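Local coordinates for protein adenosine kinase (Sinorhizobium meliloti, PDB 3UBO) that binds adenosine and ADP and, as a member of the pfkB kinase family, probably phosphorylates the nucleoside using ATP, at residues A4-V16 against V148-L161. Sequence-based numbering, arbitrary orientation.
Sequences AKYDVLTIGNAIV and VVAQSKVTYFEGYL. With ADN (adenosine), chain C.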
loop_
_atom_site.group_PDB
_atom_site.type_symbol
_atom_site.label_atom_id
_atom_site.label_comp_id
_atom_site.label_asym_id
_atom_site.label_seq_id
_atom_site.Cartn_x
_atom_site.Cartn_y
_atom_site.Cartn_z
ATOM N N ALA A 4 1.954 21.815 28.342
ATOM C CA ALA A 4 2.333 20.864 27.245
ATOM C C ALA A 4 1.168 20.397 26.351
ATOM O O ALA A 4 0.164 19.896 26.873
ATOM C CB ALA A 4 3.146 19.584 27.757
ATOM N N LYS A 5 1.309 20.536 25.018
ATOM C CA LYS A 5 0.245 20.098 24.073
ATOM C C LYS A 5 0.523 18.728 23.312
ATOM O O LYS A 5 -0.396 18.087 22.772
ATOM C CB LYS A 5 -0.096 21.247 23.123
ATOM C CG LYS A 5 -1.435 21.197 22.387
ATOM C CD LYS A 5 -1.409 22.416 21.401
ATOM C CE LYS A 5 -2.799 22.786 20.737
ATOM N NZ LYS A 5 -3.684 21.604 20.322
ATOM N N TYR A 6 1.794 18.313 23.300
ATOM C CA TYR A 6 2.224 17.093 22.639
ATOM C C TYR A 6 3.099 16.310 23.597
ATOM O O TYR A 6 3.956 16.878 24.313
ATOM C CB TYR A 6 2.932 17.332 21.249
ATOM C CG TYR A 6 2.116 18.200 20.286
ATOM C CD1 TYR A 6 0.966 17.704 19.631
ATOM C CD2 TYR A 6 2.445 19.557 20.091
ATOM C CE1 TYR A 6 0.181 18.544 18.778
ATOM C CE2 TYR A 6 1.677 20.392 19.278
ATOM C CZ TYR A 6 0.550 19.896 18.611
ATOM O OH TYR A 6 -0.168 20.760 17.782
ATOM N N ASP A 7 2.871 14.993 23.581
ATOM C CA ASP A 7 3.766 14.026 24.220
ATOM C C ASP A 7 4.975 13.887 23.370
ATOM O O ASP A 7 6.073 14.060 23.853
ATOM C CB ASP A 7 3.033 12.691 24.450
ATOM C CG ASP A 7 1.735 12.917 25.171
ATOM O OD1 ASP A 7 1.886 13.354 26.338
ATOM O OD2 ASP A 7 0.617 12.802 24.571
ATOM N N VAL A 8 4.782 13.597 22.086
ATOM C CA VAL A 8 5.952 13.515 21.196
ATOM C C VAL A 8 5.933 14.276 19.884
ATOM O O VAL A 8 4.946 14.219 19.069
ATOM C CB VAL A 8 6.354 12.092 20.812
ATOM C CG1 VAL A 8 7.834 12.109 20.419
ATOM C CG2 VAL A 8 6.051 11.090 21.972
ATOM N N LEU A 9 7.064 14.953 19.694
ATOM C CA LEU A 9 7.396 15.578 18.424
ATOM C C LEU A 9 8.554 14.833 17.701
ATOM O O LEU A 9 9.654 14.570 18.269
ATOM C CB LEU A 9 7.719 17.042 18.631
ATOM C CG LEU A 9 8.327 17.887 17.497
ATOM C CD1 LEU A 9 7.298 18.166 16.388
ATOM C CD2 LEU A 9 8.879 19.202 18.042
ATOM N N THR A 10 8.294 14.476 16.446
ATOM C CA THR A 10 9.384 13.889 15.663
ATOM C C THR A 10 9.790 14.738 14.458
ATOM O O THR A 10 8.948 15.408 13.822
ATOM C CB THR A 10 9.174 12.380 15.281
ATOM O OG1 THR A 10 8.309 12.285 14.132
ATOM C CG2 THR A 10 8.573 11.613 16.462
ATOM N N ILE A 11 11.104 14.712 14.221
ATOM C CA ILE A 11 11.741 15.381 13.104
ATOM C C ILE A 11 12.620 14.379 12.365
ATOM O O ILE A 11 13.467 13.683 12.974
ATOM C CB ILE A 11 12.580 16.632 13.538
ATOM C CG1 ILE A 11 11.708 17.649 14.269
ATOM C CG2 ILE A 11 13.238 17.337 12.313
ATOM C CD1 ILE A 11 12.326 19.047 14.289
ATOM N N GLY A 12 12.374 14.285 11.058
ATOM C CA GLY A 12 12.983 13.253 10.230
ATOM C C GLY A 12 12.688 13.442 8.740
ATOM O O GLY A 12 11.802 14.215 8.357
ATOM N N ASN A 13 13.451 12.746 7.906
ATOM C CA ASN A 13 13.274 12.741 6.462
ATOM C C ASN A 13 11.901 12.255 6.052
ATOM O O ASN A 13 11.546 11.087 6.294
ATOM C CB ASN A 13 14.298 11.784 5.936
ATOM C CG ASN A 13 15.621 12.345 5.990
ATOM O OD1 ASN A 13 15.768 13.534 5.661
ATOM N ND2 ASN A 13 16.607 11.576 6.415
ATOM N N ALA A 14 11.106 13.111 5.441
ATOM C CA ALA A 14 9.798 12.685 5.005
ATOM C C ALA A 14 9.901 11.790 3.755
ATOM O O ALA A 14 10.355 12.231 2.700
ATOM C CB ALA A 14 8.928 13.881 4.746
ATOM N N ILE A 15 9.516 10.534 3.856
ATOM C CA ILE A 15 9.838 9.531 2.815
ATOM C C ILE A 15 8.607 8.689 2.457
ATOM O O ILE A 15 7.875 8.237 3.348
ATOM C CB ILE A 15 10.999 8.612 3.225
ATOM C CG1 ILE A 15 12.267 9.459 3.445
ATOM C CG2 ILE A 15 11.167 7.526 2.216
ATOM C CD1 ILE A 15 13.414 8.661 3.980
ATOM N N VAL A 16 8.324 8.550 1.161
ATOM C CA VAL A 16 7.338 7.545 0.783
ATOM C C VAL A 16 8.007 6.243 0.324
ATOM O O VAL A 16 9.000 6.285 -0.425
ATOM C CB VAL A 16 6.301 8.059 -0.163
ATOM C CG1 VAL A 16 5.230 6.935 -0.469
ATOM C CG2 VAL A 16 5.697 9.229 0.460
ATOM N N VAL A 148 5.269 24.827 18.867
ATOM C CA VAL A 148 5.211 23.362 18.847
ATOM C C VAL A 148 6.408 22.662 19.535
ATOM O O VAL A 148 6.163 21.872 20.408
ATOM C CB VAL A 148 4.821 22.856 17.417
ATOM C CG1 VAL A 148 4.620 21.317 17.335
ATOM C CG2 VAL A 148 3.526 23.619 16.948
ATOM N N VAL A 149 7.672 22.956 19.233
ATOM C CA VAL A 149 8.745 22.337 20.029
ATOM C C VAL A 149 8.564 22.536 21.529
ATOM O O VAL A 149 8.714 21.576 22.300
ATOM C CB VAL A 149 10.123 22.813 19.631
ATOM C CG1 VAL A 149 11.281 21.997 20.283
ATOM C CG2 VAL A 149 10.189 22.864 18.127
ATOM N N ALA A 150 8.214 23.754 21.943
ATOM C CA ALA A 150 8.017 24.095 23.366
ATOM C C ALA A 150 6.872 23.317 24.074
ATOM O O ALA A 150 6.968 22.942 25.258
ATOM C CB ALA A 150 7.819 25.630 23.505
ATOM N N GLN A 151 5.798 23.075 23.345
ATOM C CA GLN A 151 4.640 22.364 23.877
ATOM C C GLN A 151 4.736 20.813 23.905
ATOM O O GLN A 151 3.739 20.081 24.254
ATOM C CB GLN A 151 3.421 22.773 23.064
ATOM C CG GLN A 151 3.303 24.274 22.875
ATOM C CD GLN A 151 2.185 24.642 21.911
ATOM O OE1 GLN A 151 2.279 24.365 20.688
ATOM N NE2 GLN A 151 1.104 25.256 22.451
ATOM N N SER A 152 5.938 20.314 23.593
ATOM C CA SER A 152 6.096 18.888 23.358
ATOM C C SER A 152 7.094 18.293 24.318
ATOM O O SER A 152 8.257 18.763 24.398
ATOM C CB SER A 152 6.471 18.605 21.884
ATOM O OG SER A 152 5.365 18.884 21.047
ATOM N N LYS A 153 6.633 17.232 25.002
ATOM C CA LYS A 153 7.378 16.658 26.119
ATOM C C LYS A 153 8.734 16.138 25.655
ATOM O O LYS A 153 9.795 16.562 26.126
ATOM C CB LYS A 153 6.571 15.572 26.875
ATOM C CG LYS A 153 5.198 16.023 27.488
ATOM C CD LYS A 153 4.711 14.987 28.551
ATOM C CE LYS A 153 3.211 14.968 28.751
ATOM N NZ LYS A 153 2.849 14.108 29.955
ATOM N N VAL A 154 8.686 15.196 24.723
ATOM C CA VAL A 154 9.887 14.846 24.010
ATOM C C VAL A 154 9.958 15.421 22.594
ATOM O O VAL A 154 8.931 15.615 21.923
ATOM C CB VAL A 154 10.100 13.405 23.990
ATOM C CG1 VAL A 154 11.451 13.167 23.410
ATOM C CG2 VAL A 154 10.116 12.931 25.420
ATOM N N THR A 155 11.169 15.756 22.172
ATOM C CA THR A 155 11.437 15.971 20.757
ATOM C C THR A 155 12.373 14.818 20.278
ATOM O O THR A 155 13.409 14.484 20.915
ATOM C CB THR A 155 11.916 17.468 20.451
ATOM O OG1 THR A 155 10.851 18.416 20.714
ATOM C CG2 THR A 155 12.399 17.655 18.992
ATOM N N TYR A 156 11.954 14.142 19.208
ATOM C CA TYR A 156 12.724 13.008 18.712
ATOM C C TYR A 156 13.021 13.169 17.232
ATOM O O TYR A 156 12.156 13.654 16.474
ATOM C CB TYR A 156 11.907 11.798 18.954
ATOM C CG TYR A 156 12.389 10.489 18.376
ATOM C CD1 TYR A 156 13.330 9.715 19.047
ATOM C CD2 TYR A 156 11.851 9.991 17.198
ATOM C CE1 TYR A 156 13.744 8.492 18.559
ATOM C CE2 TYR A 156 12.250 8.729 16.699
ATOM C CZ TYR A 156 13.198 7.971 17.382
ATOM O OH TYR A 156 13.603 6.714 16.905
ATOM N N PHE A 157 14.245 12.785 16.839
ATOM C CA PHE A 157 14.770 13.067 15.490
ATOM C C PHE A 157 15.772 12.010 15.049
ATOM O O PHE A 157 16.456 11.404 15.890
ATOM C CB PHE A 157 15.463 14.464 15.442
ATOM C CG PHE A 157 16.818 14.505 16.171
ATOM C CD1 PHE A 157 16.894 14.856 17.526
ATOM C CD2 PHE A 157 17.996 14.131 15.517
ATOM C CE1 PHE A 157 18.109 14.850 18.197
ATOM C CE2 PHE A 157 19.217 14.124 16.175
ATOM C CZ PHE A 157 19.275 14.485 17.520
ATOM N N GLU A 158 15.887 11.829 13.725
ATOM C CA GLU A 158 16.756 10.764 13.144
ATOM C C GLU A 158 18.225 11.165 13.077
ATOM O O GLU A 158 18.514 12.339 12.786
ATOM C CB GLU A 158 16.299 10.327 11.700
ATOM C CG GLU A 158 14.831 9.835 11.496
ATOM C CD GLU A 158 14.220 10.441 10.213
ATOM O OE1 GLU A 158 13.082 9.999 9.851
ATOM O OE2 GLU A 158 14.867 11.390 9.590
ATOM N N GLY A 159 19.138 10.231 13.344
ATOM C CA GLY A 159 20.507 10.341 12.865
ATOM C C GLY A 159 20.510 10.542 11.341
ATOM O O GLY A 159 21.344 11.274 10.769
ATOM N N TYR A 160 19.526 9.918 10.680
ATOM C CA TYR A 160 19.385 9.940 9.218
ATOM C C TYR A 160 19.424 11.350 8.622
ATOM O O TYR A 160 19.478 11.498 7.395
ATOM C CB TYR A 160 18.046 9.305 8.778
ATOM C CG TYR A 160 18.051 7.804 8.623
ATOM C CD1 TYR A 160 16.896 7.058 8.892
ATOM C CD2 TYR A 160 19.188 7.128 8.230
ATOM C CE1 TYR A 160 16.882 5.680 8.806
ATOM C CE2 TYR A 160 19.173 5.747 8.129
ATOM C CZ TYR A 160 18.011 5.027 8.423
ATOM O OH TYR A 160 17.978 3.657 8.303
ATOM N N LEU A 161 19.324 12.351 9.509
ATOM C CA LEU A 161 19.099 13.756 9.195
ATOM C C LEU A 161 20.435 14.430 9.038
ATOM O O LEU A 161 20.526 15.558 8.590
ATOM C CB LEU A 161 18.366 14.449 10.327
ATOM C CG LEU A 161 16.842 14.454 10.286
ATOM C CD1 LEU A 161 16.303 15.437 11.318
ATOM C CD2 LEU A 161 16.275 14.772 8.914
HETATM O "O5'" ADN C . 13.267 1.951 9.495
HETATM C "C5'" ADN C . 11.951 1.976 8.825
HETATM C "C4'" ADN C . 11.752 3.181 7.843
HETATM O "O4'" ADN C . 12.983 3.775 7.413
HETATM C "C3'" ADN C . 10.843 3.213 6.506
HETATM O "O3'" ADN C . 9.437 3.270 6.489
HETATM C "C2'" ADN C . 11.517 4.350 5.667
HETATM O "O2'" ADN C . 10.632 5.366 5.151
HETATM C "C1'" ADN C . 12.564 4.813 6.601
HETATM N N9 ADN C . 13.766 5.316 5.869
HETATM C C8 ADN C . 14.603 4.711 4.887
HETATM N N7 ADN C . 15.709 5.558 4.611
HETATM C C5 ADN C . 15.554 6.685 5.439
HETATM C C6 ADN C . 16.320 7.873 5.594
HETATM N N6 ADN C . 17.537 8.093 4.859
HETATM N N1 ADN C . 15.865 8.849 6.553
HETATM C C2 ADN C . 14.674 8.619 7.315
HETATM N N3 ADN C . 13.882 7.452 7.192
HETATM C C4 ADN C . 14.341 6.518 6.232
#
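Asn-13 meets Tyr-160 and Leu-161 where two neighbouring strands run out at the bound adenosine. The Asn-13 CB lies 3.4 Å from N1 of the adenine. CG stands anti to the carbonyl carbon (chi1 -74°), which carries the amide toward Tyr-160 and the base; OD1 packs beside Leu-161 CD2, while ND2 donates to adenine N1 at 2.8 Å and to Tyr-160 O at 3.0 Å. The second bond lies nearly in the plane of the amide but reaches the carbonyl oxygen from above the carbonyl plane. The Tyr-160 ring turns one face to the base, with C6 of the adenosine 3.4 Å above its plane, offset toward the rim. With an alanine here both ND2 bonds go, and the base would probably be less firmly fixed against the Tyr-160 ring, Tyr-160 O losing the same donor.

Walking back from the pocket, strands 8-11 and 154-158 run side by side and parallel in the central sheet of the pfkB-type alpha/beta fold, between strands 77-80 and 184-188. Leu-9 sits in the middle, its N bonded to Val-154 O (3.0 Å) and its O accepting from Tyr-156 N. Its CD2 reaches Thr-155 OG1 (3.4 Å) and Val-149 CG2 (3.9 Å), tying the sheet to the end of helix 146-150. On the other sheet face, Thr-10 CG2 meets the edge of the Tyr-156 ring, and helix 62-73 packs against both residues.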